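Local coordinates for hypothetical protein BT_3535 (Bacteroides thetaiotaomicron VPI-5482, PDB 3KNY) that is of unknown function but is built of two domains and is probably a bacterial lipoprotein, at residues K67-K70 with E71-C75; E36-P40 with K41-L45; R47-S50 with S51-I55; S165-L168 with G169-P172. One frame throughout, in Å; residues are numbered along the deposited sequence.

Contact 1: residues K67-K70 with E71-C75; sequences KRKK and EIYDC
Arg68 and Glu71 meet through a salt bridge on the packed side of helix 66-84. Arg68 NH1 lies 2.9 Å from Glu71 OE1. The oxygen sits in the guanidinium plane, and the carboxylate plane is turned 89° against it. Arg68 has further partners: NH1 also bonds to Pro218 O and NH2 to Ala98 O. Three carbonyl or carboxylate oxygens thus fix the rotation of this buried group. Over one guanidinium face lies Ile72, with CG1 3.7 Å from Arg68 NE. Ile72 also packs on Ile97 and Ile217, so this side of the helix faces the sheet.

The other side is looser and more exposed. Lys67 NZ is 3.5 Å from Glu71 OE2, a long salt bridge that completes a Lys67-Glu71-Arg68 network; the same oxygen pairs with Lys149. Lys70 has CG anti to its backbone N (chi1 -168°), and the chain then crosses Asp74 at a slant. Its NZ reaches the syn lone pair of Asp74 OD2 at 3.0 Å. The helix backbone bonds, such as Ile72 N to Arg68 O at 2.9 Å, set the spacing of these pairs. Such ion pairs, with Ile72 packed on the sheet, are typical of a surface helix with one buried face, here the crossover helix of the beta-alpha-beta unit 53-55, 66-84, 93-97.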
loop_
_atom_site.group_PDB
_atom_site.type_symbol
_atom_site.label_atom_id
_atom_site.label_comp_id
_atom_site.label_asym_id
_atom_site.label_seq_id
_atom_site.Cartn_x
_atom_site.Cartn_y
_atom_site.Cartn_z
ATOM N N LYS A 67 5.305 -11.013 19.190
ATOM C CA LYS A 67 4.129 -10.157 19.404
ATOM C C LYS A 67 3.653 -9.590 18.055
ATOM O O LYS A 67 2.457 -9.590 17.759
ATOM C CB LYS A 67 4.446 -9.001 20.364
ATOM C CG LYS A 67 3.212 -8.190 20.817
ATOM C CD LYS A 67 3.515 -6.690 21.072
ATOM C CE LYS A 67 3.785 -5.935 19.757
ATOM N NZ LYS A 67 3.753 -4.446 19.862
ATOM N N ARG A 68 4.613 -9.131 17.249
ATOM C CA ARG A 68 4.331 -8.544 15.948
ATOM C C ARG A 68 3.828 -9.582 14.959
ATOM O O ARG A 68 2.818 -9.356 14.303
ATOM C CB ARG A 68 5.566 -7.842 15.397
ATOM C CG ARG A 68 5.356 -7.145 14.059
ATOM C CD ARG A 68 4.246 -6.097 14.115
ATOM N NE ARG A 68 4.034 -5.410 12.831
ATOM C CZ ARG A 68 3.034 -4.554 12.586
ATOM N NH1 ARG A 68 2.148 -4.279 13.536
ATOM N NH2 ARG A 68 2.904 -3.969 11.392
ATOM N N LYS A 69 4.524 -10.712 14.842
ATOM C CA LYS A 69 4.041 -11.791 13.967
ATOM C C LYS A 69 2.575 -12.122 14.251
ATOM O O LYS A 69 1.808 -12.379 13.325
ATOM C CB LYS A 69 4.838 -13.085 14.141
ATOM C CG LYS A 69 6.155 -13.165 13.417
ATOM C CD LYS A 69 6.596 -14.630 13.309
ATOM C CE LYS A 69 8.089 -14.788 13.533
ATOM N NZ LYS A 69 8.865 -13.809 12.716
ATOM N N LYS A 70 2.201 -12.159 15.531
ATOM C CA LYS A 70 0.826 -12.461 15.901
ATOM C C LYS A 70 -0.073 -11.394 15.302
ATOM O O LYS A 70 -1.060 -11.708 14.639
ATOM C CB LYS A 70 0.636 -12.513 17.414
ATOM C CG LYS A 70 -0.706 -13.111 17.808
ATOM C CD LYS A 70 -0.875 -13.228 19.316
ATOM C CE LYS A 70 -1.906 -14.291 19.679
ATOM N NZ LYS A 70 -3.115 -14.197 18.812
ATOM N N GLU A 71 0.292 -10.130 15.514
ATOM C CA GLU A 71 -0.459 -9.011 14.946
ATOM C C GLU A 71 -0.659 -9.195 13.427
ATOM O O GLU A 71 -1.804 -9.288 12.942
ATOM C CB GLU A 71 0.232 -7.668 15.259
ATOM C CG GLU A 71 -0.049 -7.137 16.671
ATOM C CD GLU A 71 0.831 -5.960 17.074
ATOM O OE1 GLU A 71 1.487 -5.353 16.202
ATOM O OE2 GLU A 71 0.865 -5.641 18.284
ATOM N N ILE A 72 0.456 -9.284 12.698
ATOM C CA ILE A 72 0.412 -9.401 11.250
ATOM C C ILE A 72 -0.460 -10.581 10.815
ATOM O O ILE A 72 -1.324 -10.439 9.950
ATOM C CB ILE A 72 1.820 -9.505 10.615
ATOM C CG1 ILE A 72 2.662 -8.271 10.956
ATOM C CG2 ILE A 72 1.705 -9.627 9.103
ATOM C CD1 ILE A 72 3.993 -8.218 10.251
ATOM N N TYR A 73 -0.275 -11.739 11.430
ATOM C CA TYR A 73 -0.982 -12.924 10.959
ATOM C C TYR A 73 -2.426 -12.964 11.464
ATOM O O TYR A 73 -3.318 -13.385 10.735
ATOM C CB TYR A 73 -0.144 -14.209 11.206
ATOM C CG TYR A 73 1.101 -14.263 10.278
ATOM C CD1 TYR A 73 0.959 -14.457 8.893
ATOM C CD2 TYR A 73 2.411 -14.083 10.776
ATOM C CE1 TYR A 73 2.074 -14.479 8.040
ATOM C CE2 TYR A 73 3.536 -14.111 9.917
ATOM C CZ TYR A 73 3.351 -14.308 8.555
ATOM O OH TYR A 73 4.439 -14.348 7.710
ATOM N N ASP A 74 -2.670 -12.475 12.677
ATOM C CA ASP A 74 -4.047 -12.341 13.165
ATOM C C ASP A 74 -4.854 -11.511 12.177
ATOM O O ASP A 74 -6.004 -11.814 11.871
ATOM C CB ASP A 74 -4.094 -11.644 14.529
ATOM C CG ASP A 74 -3.887 -12.601 15.695
ATOM O OD1 ASP A 74 -3.734 -13.817 15.465
ATOM O OD2 ASP A 74 -3.891 -12.128 16.853
ATOM N N CYS A 75 -4.215 -10.466 11.675
ATOM C CA CYS A 75 -4.826 -9.550 10.747
ATOM C C CYS A 75 -5.142 -10.196 9.398
ATOM O O CYS A 75 -6.287 -10.173 8.932
ATOM C CB CYS A 75 -3.878 -8.373 10.572
ATOM S SG CYS A 75 -4.461 -7.207 9.386
#

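Contact 2: residues E36-P40 with K41-L45; sequences EKVTP and KEYEL
A capping box formed by Thr39 and Glu42 starts helix 40-49, with Thr39 as the N-cap. Two reciprocal bonds define it. Glu42 N donates to Thr39 OG1 over 3.2 Å, nearly straight at 172°. Thr39 N donates to Glu42 OE1 over 2.8 Å, and meets the carboxylate from above its plane, 48° out of it. The threonine hydroxyl lies between its own backbone N and carbonyl carbon (chi1 74°), which turns OG1 onto the first turn of the helix. Glu42 puts CG beside its own backbone N and extends from there, so its carboxylate folds back over the N-cap. The negative group near the helix start would probably be favoured by the helix dipole.

The helical bonds begin at once: Tyr43 N to Thr39 O is 2.7 Å, and Glu44 N to Pro40 O is 2.9 Å. Pro40 fits the first turn, where its missing N-H costs no helical bond.

Val38 comes just before the cap and packs against the helix. It also touches Leu60 and Tyr73, which lies on helix 66-84. Val38 CG2 approaches the edge of the Tyr43 ring, in its plane, and lies 3.9 Å from Tyr43 CD1.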
loop_
_atom_site.group_PDB
_atom_site.type_symbol
_atom_site.label_atom_id
_atom_site.label_comp_id
_atom_site.label_asym_id
_atom_site.label_seq_id
_atom_site.Cartn_x
_atom_site.Cartn_y
_atom_site.Cartn_z
ATOM N N GLU A 36 10.979 -18.403 1.630
ATOM C CA GLU A 36 12.028 -18.869 2.528
ATOM C C GLU A 36 11.920 -18.229 3.885
ATOM O O GLU A 36 12.669 -18.571 4.793
ATOM C CB GLU A 36 13.400 -18.580 1.949
ATOM C CG GLU A 36 13.952 -19.717 1.132
ATOM C CD GLU A 36 15.229 -19.325 0.446
ATOM O OE1 GLU A 36 15.287 -18.198 -0.097
ATOM O OE2 GLU A 36 16.175 -20.136 0.453
ATOM N N LYS A 37 10.963 -17.325 4.030
ATOM C CA LYS A 37 10.826 -16.535 5.235
ATOM C C LYS A 37 9.532 -16.834 5.988
ATOM O O LYS A 37 9.262 -16.218 7.014
ATOM C CB LYS A 37 10.867 -15.071 4.836
ATOM C CG LYS A 37 12.211 -14.624 4.266
ATOM C CD LYS A 37 13.181 -14.289 5.381
ATOM C CE LYS A 37 14.166 -13.217 4.963
ATOM N NZ LYS A 37 14.775 -12.583 6.161
ATOM N N VAL A 38 8.747 -17.796 5.503
ATOM C CA VAL A 38 7.453 -18.108 6.108
ATOM C C VAL A 38 7.177 -19.630 6.121
ATOM O O VAL A 38 7.841 -20.390 5.420
ATOM C CB VAL A 38 6.339 -17.360 5.351
ATOM C CG1 VAL A 38 6.581 -15.855 5.417
ATOM C CG2 VAL A 38 6.274 -17.816 3.888
ATOM N N THR A 39 6.214 -20.058 6.940
ATOM C CA THR A 39 5.762 -21.453 6.985
ATOM C C THR A 39 4.702 -21.676 5.886
ATOM O O THR A 39 4.031 -20.733 5.484
ATOM C CB THR A 39 5.130 -21.814 8.380
ATOM O OG1 THR A 39 3.825 -21.223 8.503
ATOM C CG2 THR A 39 6.009 -21.348 9.541
ATOM N N PRO A 40 4.542 -22.922 5.392
ATOM C CA PRO A 40 3.458 -23.190 4.444
ATOM C C PRO A 40 2.101 -22.626 4.863
ATOM O O PRO A 40 1.367 -22.149 4.004
ATOM C CB PRO A 40 3.395 -24.719 4.414
ATOM C CG PRO A 40 4.785 -25.132 4.629
ATOM C CD PRO A 40 5.436 -24.089 5.510
ATOM N N LYS A 41 1.775 -22.692 6.156
ATOM C CA LYS A 41 0.495 -22.181 6.668
ATOM C C LYS A 41 0.383 -20.695 6.321
ATOM O O LYS A 41 -0.602 -20.233 5.722
ATOM C CB LYS A 41 0.416 -22.338 8.186
ATOM C CG LYS A 41 0.612 -23.753 8.729
ATOM C CD LYS A 41 -0.695 -24.451 9.139
ATOM C CE LYS A 41 -0.411 -25.386 10.333
ATOM N NZ LYS A 41 -1.406 -26.476 10.569
ATOM N N GLU A 42 1.436 -19.974 6.701
ATOM C CA GLU A 42 1.572 -18.551 6.439
ATOM C C GLU A 42 1.524 -18.278 4.944
ATOM O O GLU A 42 0.698 -17.473 4.471
ATOM C CB GLU A 42 2.890 -18.033 7.028
ATOM C CG GLU A 42 2.897 -17.992 8.554
ATOM C CD GLU A 42 4.282 -17.904 9.162
ATOM O OE1 GLU A 42 5.295 -17.925 8.432
ATOM O OE2 GLU A 42 4.356 -17.826 10.400
ATOM N N TYR A 43 2.396 -18.958 4.201
ATOM C CA TYR A 43 2.466 -18.780 2.748
ATOM C C TYR A 43 1.090 -18.901 2.111
ATOM O O TYR A 43 0.749 -18.158 1.187
ATOM C CB TYR A 43 3.415 -19.803 2.134
ATOM C CG TYR A 43 3.766 -19.536 0.686
ATOM C CD1 TYR A 43 4.876 -18.750 0.357
ATOM C CD2 TYR A 43 3.008 -20.078 -0.358
ATOM C CE1 TYR A 43 5.227 -18.505 -0.968
ATOM C CE2 TYR A 43 3.351 -19.832 -1.690
ATOM C CZ TYR A 43 4.466 -19.046 -1.979
ATOM O OH TYR A 43 4.825 -18.785 -3.280
ATOM N N GLU A 44 0.289 -19.818 2.630
ATOM C CA GLU A 44 -1.040 -20.047 2.084
ATOM C C GLU A 44 -1.961 -18.850 2.304
ATOM O O GLU A 44 -2.796 -18.556 1.458
ATOM C CB GLU A 44 -1.672 -21.310 2.678
ATOM C CG GLU A 44 -2.369 -22.162 1.636
ATOM C CD GLU A 44 -1.422 -22.573 0.529
ATOM O OE1 GLU A 44 -0.254 -22.874 0.848
ATOM O OE2 GLU A 44 -1.832 -22.566 -0.652
ATOM N N LEU A 45 -1.815 -18.164 3.434
ATOM C CA LEU A 45 -2.618 -16.986 3.690
ATOM C C LEU A 45 -2.202 -15.875 2.687
ATOM O O LEU A 45 -3.034 -15.273 1.993
ATOM C CB LEU A 45 -2.477 -16.553 5.154
ATOM C CG LEU A 45 -3.070 -17.509 6.196
ATOM C CD1 LEU A 45 -2.791 -17.015 7.594
ATOM C CD2 LEU A 45 -4.565 -17.721 5.995
#

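Contact 3: residues R47-S50 with S51-I55; sequences RTMS and SRYEI
Ser51 turns back on Thr48 through two hydrogen bonds to one carbonyl. Ser51 OG donates to Thr48 O in the carbonyl plane. Ser51 N donates to the same oxygen over 3.1 Å, but from 62° above that plane. With chi1 near 75°, Ser51 OG folds back over its own main chain and meets Thr48 O.

Met49 O is also gripped twice. Arg52 N reaches it at 3.1 Å from above the carbonyl plane. Tyr53 N reaches it at 3.0 Å, nearly in line with the C=O. The last carbonyls of the helix are thus taken by donors three and four residues on, as the chain leaves the helix. Nearby, Ser50 OG donates to Arg47 O at 2.9 Å. Arg52 NH1 donates to Ser51 O at 3.0 Å, while Arg52 NE bonds to Ile88 O.

The apolar part centres on Met49, present as selenomethionine. Its chain is bent at chi2, and CE comes within 3.7 Å of Tyr53 CE1. Its SE stands 5.2 Å from the Tyr53 ring centroid, 50° off the ring normal, an oblique Met-aromatic contact. Ile55 approaches the base of the same side chain at about a right angle, with CD1 3.9 Å from Met49 CB. Ile76 and Ile79 of helix 66-84 and Leu95 of strand 93-97 also touch Met49, so its side chain is buried among sheet and helices. This is a tight connection between a helix and a strand, joining helix 40-49 to strand 53-55, which pairs in parallel with strand 93-97.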
loop_
_atom_site.group_PDB
_atom_site.type_symbol
_atom_site.label_atom_id
_atom_site.label_comp_id
_atom_site.label_asym_id
_atom_site.label_seq_id
_atom_site.Cartn_x
_atom_site.Cartn_y
_atom_site.Cartn_z
ATOM N N ARG A 47 -0.936 -16.335 -0.242
ATOM C CA ARG A 47 -1.520 -16.692 -1.533
ATOM C C ARG A 47 -2.966 -16.182 -1.628
ATOM O O ARG A 47 -3.335 -15.592 -2.641
ATOM C CB ARG A 47 -1.487 -18.206 -1.801
ATOM C CG ARG A 47 -2.040 -18.572 -3.205
ATOM C CD ARG A 47 -2.498 -20.012 -3.318
ATOM N NE ARG A 47 -1.485 -20.902 -2.781
ATOM C CZ ARG A 47 -0.334 -21.182 -3.385
ATOM N NH1 ARG A 47 -0.036 -20.648 -4.572
ATOM N NH2 ARG A 47 0.528 -22.003 -2.793
ATOM N N THR A 48 -3.776 -16.425 -0.593
ATOM C CA THR A 48 -5.176 -15.950 -0.574
ATOM C C THR A 48 -5.244 -14.416 -0.696
ATOM O O THR A 48 -6.042 -13.844 -1.441
ATOM C CB THR A 48 -5.894 -16.358 0.739
ATOM O OG1 THR A 48 -6.066 -17.774 0.769
ATOM C CG2 THR A 48 -7.273 -15.651 0.876
HETATM N N MSE A 49 -4.363 -13.791 0.065
HETATM C CA MSE A 49 -4.267 -12.359 0.201
HETATM C C MSE A 49 -3.853 -11.752 -1.139
HETATM O O MSE A 49 -4.375 -10.717 -1.542
HETATM C CB MSE A 49 -3.228 -12.078 1.297
HETATM C CG MSE A 49 -3.484 -10.873 2.102
HETATM SE SE MSE A 49 -5.029 -10.906 3.294
HETATM C CE MSE A 49 -4.732 -9.004 3.620
ATOM N N SER A 50 -2.959 -12.433 -1.859
ATOM C CA SER A 50 -2.451 -11.919 -3.140
ATOM C C SER A 50 -3.506 -11.979 -4.242
ATOM O O SER A 50 -3.277 -11.485 -5.343
ATOM C CB SER A 50 -1.193 -12.682 -3.597
ATOM O OG SER A 50 -1.540 -13.916 -4.215
ATOM N N SER A 51 -4.648 -12.599 -3.959
ATOM C CA SER A 51 -5.734 -12.651 -4.933
ATOM C C SER A 51 -6.561 -11.368 -4.902
ATOM O O SER A 51 -7.433 -11.185 -5.742
ATOM C CB SER A 51 -6.652 -13.821 -4.637
ATOM O OG SER A 51 -7.471 -13.544 -3.520
ATOM N N ARG A 52 -6.324 -10.518 -3.901
ATOM C CA ARG A 52 -7.082 -9.255 -3.744
ATOM C C ARG A 52 -6.218 -8.026 -3.549
ATOM O O ARG A 52 -6.707 -6.916 -3.757
ATOM C CB ARG A 52 -8.015 -9.332 -2.538
ATOM C CG ARG A 52 -9.040 -10.418 -2.624
ATOM C CD ARG A 52 -10.120 -10.063 -3.609
ATOM N NE ARG A 52 -11.140 -11.090 -3.574
ATOM C CZ ARG A 52 -11.052 -12.247 -4.211
ATOM N NH1 ARG A 52 -9.997 -12.514 -4.977
ATOM N NH2 ARG A 52 -12.035 -13.139 -4.084
ATOM N N TYR A 53 -4.970 -8.215 -3.126
ATOM C CA TYR A 53 -4.077 -7.108 -2.800
ATOM C C TYR A 53 -2.763 -7.278 -3.539
ATOM O O TYR A 53 -2.292 -8.407 -3.737
ATOM C CB TYR A 53 -3.759 -7.079 -1.301
ATOM C CG TYR A 53 -4.928 -6.840 -0.393
ATOM C CD1 TYR A 53 -5.732 -7.894 0.048
ATOM C CD2 TYR A 53 -5.225 -5.544 0.054
ATOM C CE1 TYR A 53 -6.818 -7.660 0.905
ATOM C CE2 TYR A 53 -6.304 -5.299 0.901
ATOM C CZ TYR A 53 -7.094 -6.351 1.325
ATOM O OH TYR A 53 -8.148 -6.085 2.160
ATOM N N GLU A 54 -2.169 -6.166 -3.939
ATOM C CA GLU A 54 -0.857 -6.199 -4.521
ATOM C C GLU A 54 0.047 -5.793 -3.392
ATOM O O GLU A 54 -0.008 -4.656 -2.937
ATOM C CB GLU A 54 -0.777 -5.300 -5.739
ATOM C CG GLU A 54 -1.543 -5.928 -6.914
ATOM C CD GLU A 54 -1.728 -5.003 -8.099
ATOM O OE1 GLU A 54 -1.956 -3.775 -7.880
ATOM O OE2 GLU A 54 -1.673 -5.523 -9.244
ATOM N N ILE A 55 0.864 -6.749 -2.942
ATOM C CA ILE A 55 1.523 -6.703 -1.640
ATOM C C ILE A 55 3.018 -6.366 -1.710
ATOM O O ILE A 55 3.757 -6.874 -2.539
ATOM C CB ILE A 55 1.333 -8.070 -0.917
ATOM C CG1 ILE A 55 -0.157 -8.439 -0.849
ATOM C CG2 ILE A 55 1.917 -8.038 0.477
ATOM C CD1 ILE A 55 -0.485 -9.837 -0.256
#

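Contact 4: residues S165-L168 with G169-P172; sequences SPYL and GNDP
Ser165 and Asn170 face each other across a loop that holds an ST turn and a type II beta turn. Ser165 points its CB toward 169-172, and Asn170 points its CB toward 165-168. Ser165 OG lies 2.7 Å from Asn170 OD1, a short polar contact in which the place of the hydroxyl proton is not settled. The serine hydroxyl is placed opposite its own backbone N (chi1 171°). There it also accepts from Tyr167 N at 2.9 Å, with an angle of 152°, which closes the ST turn. One hydroxyl thus joins the first bend of the loop to the asparagine that ends the second.

The asparagine amide is used at both ends. Its OD1 meets the serine, while ND2 donates to Lys200 O on strand 188-201. A backbone bond between Asn170 and Lys200 strengthens this link. Both ends of this buried amide therefore have partners, which probably fixes its rotation.

The beta turn runs from Tyr167 to Asn170, with Leu168 at its second position. Gly169 takes its third position with phi 107°, where a side chain would collide with the carbonyl before it.

Tyr167 is turned outward from the turn. Pro166 lies over one face of its ring, with CG 3.8 Å above the plane and over the centre. Pro172 points its CB back toward 165-168 and packs on Leu197 and Phe199 of strand 188-201. Its CG lies 4.4 Å from Ser165 CB.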
loop_
_atom_site.group_PDB
_atom_site.type_symbol
_atom_site.label_atom_id
_atom_site.label_comp_id
_atom_site.label_asym_id
_atom_site.label_seq_id
_atom_site.Cartn_x
_atom_site.Cartn_y
_atom_site.Cartn_z
ATOM N N SER A 165 10.031 12.937 -7.695
ATOM C CA SER A 165 10.610 12.114 -8.752
ATOM C C SER A 165 12.066 11.788 -8.454
ATOM O O SER A 165 12.778 12.600 -7.889
ATOM C CB SER A 165 10.542 12.849 -10.097
ATOM O OG SER A 165 11.287 12.159 -11.087
ATOM N N PRO A 166 12.523 10.604 -8.862
ATOM C CA PRO A 166 13.950 10.350 -8.783
ATOM C C PRO A 166 14.752 11.244 -9.722
ATOM O O PRO A 166 15.922 11.440 -9.477
ATOM C CB PRO A 166 14.067 8.895 -9.214
ATOM C CG PRO A 166 12.923 8.683 -10.097
ATOM C CD PRO A 166 11.806 9.491 -9.506
ATOM N N TYR A 167 14.134 11.787 -10.770
ATOM C CA TYR A 167 14.834 12.666 -11.713
ATOM C C TYR A 167 14.474 14.125 -11.487
ATOM O O TYR A 167 13.305 14.492 -11.372
ATOM C CB TYR A 167 14.530 12.279 -13.175
ATOM C CG TYR A 167 14.521 10.781 -13.392
ATOM C CD1 TYR A 167 15.667 10.030 -13.193
ATOM C CD2 TYR A 167 13.356 10.114 -13.753
ATOM C CE1 TYR A 167 15.664 8.665 -13.362
ATOM C CE2 TYR A 167 13.342 8.738 -13.916
ATOM C CZ TYR A 167 14.502 8.022 -13.724
ATOM O OH TYR A 167 14.506 6.656 -13.894
ATOM N N LEU A 168 15.505 14.953 -11.420
ATOM C CA LEU A 168 15.367 16.411 -11.407
ATOM C C LEU A 168 14.777 16.841 -12.749
ATOM O O LEU A 168 15.066 16.231 -13.783
ATOM C CB LEU A 168 16.761 17.070 -11.261
ATOM C CG LEU A 168 17.696 16.657 -10.111
ATOM C CD1 LEU A 168 19.028 17.387 -10.250
ATOM C CD2 LEU A 168 17.031 16.902 -8.735
ATOM N N GLY A 169 13.967 17.886 -12.750
ATOM C CA GLY A 169 13.431 18.397 -14.004
ATOM C C GLY A 169 11.971 18.093 -14.227
ATOM O O GLY A 169 11.352 18.682 -15.097
ATOM N N ASN A 170 11.402 17.186 -13.443
ATOM C CA ASN A 170 9.984 16.912 -13.545
ATOM C C ASN A 170 9.056 17.934 -12.898
ATOM O O ASN A 170 7.963 18.150 -13.394
ATOM C CB ASN A 170 9.696 15.516 -13.003
ATOM C CG ASN A 170 10.266 14.421 -13.902
ATOM O OD1 ASN A 170 10.729 13.382 -13.430
ATOM N ND2 ASN A 170 10.231 14.657 -15.210
ATOM N N ASP A 171 9.467 18.569 -11.805
ATOM C CA ASP A 171 8.558 19.461 -11.037
ATOM C C ASP A 171 7.169 18.913 -10.887
ATOM O O ASP A 171 6.198 19.542 -11.311
ATOM C CB ASP A 171 8.384 20.809 -11.706
ATOM C CG ASP A 171 9.537 21.676 -11.534
ATOM O OD1 ASP A 171 10.590 21.212 -11.014
ATOM O OD2 ASP A 171 9.368 22.839 -11.949
ATOM N N PRO A 172 7.050 17.734 -10.305
ATOM C CA PRO A 172 5.700 17.227 -10.204
ATOM C C PRO A 172 4.873 17.999 -9.179
ATOM O O PRO A 172 5.382 18.548 -8.234
ATOM C CB PRO A 172 5.897 15.773 -9.789
ATOM C CG PRO A 172 7.252 15.699 -9.219
ATOM C CD PRO A 172 8.059 16.805 -9.785
#

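Overall arrangement
The four contacts follow one another along the chain; none nests in or crosses another. Contact 2 comes first and starts helix 40-49. Contact 3 ends that helix and leads into strand 53-55, with its centre about 13 Å from that of contact 2. Contact 1 lies next, on helix 66-84, which crosses from strand 53-55 to strand 93-97. It touches contact 2 where Tyr73 packs on Val38 and Glu42, so the two helices meet there. Contact 4 stands apart, its centre 32 to 39 Å from the others, on the far side of the chain's centre. It closes the loop from the three-stranded sheet's strand 154-164 to strand 173-175 of the mixed sheet.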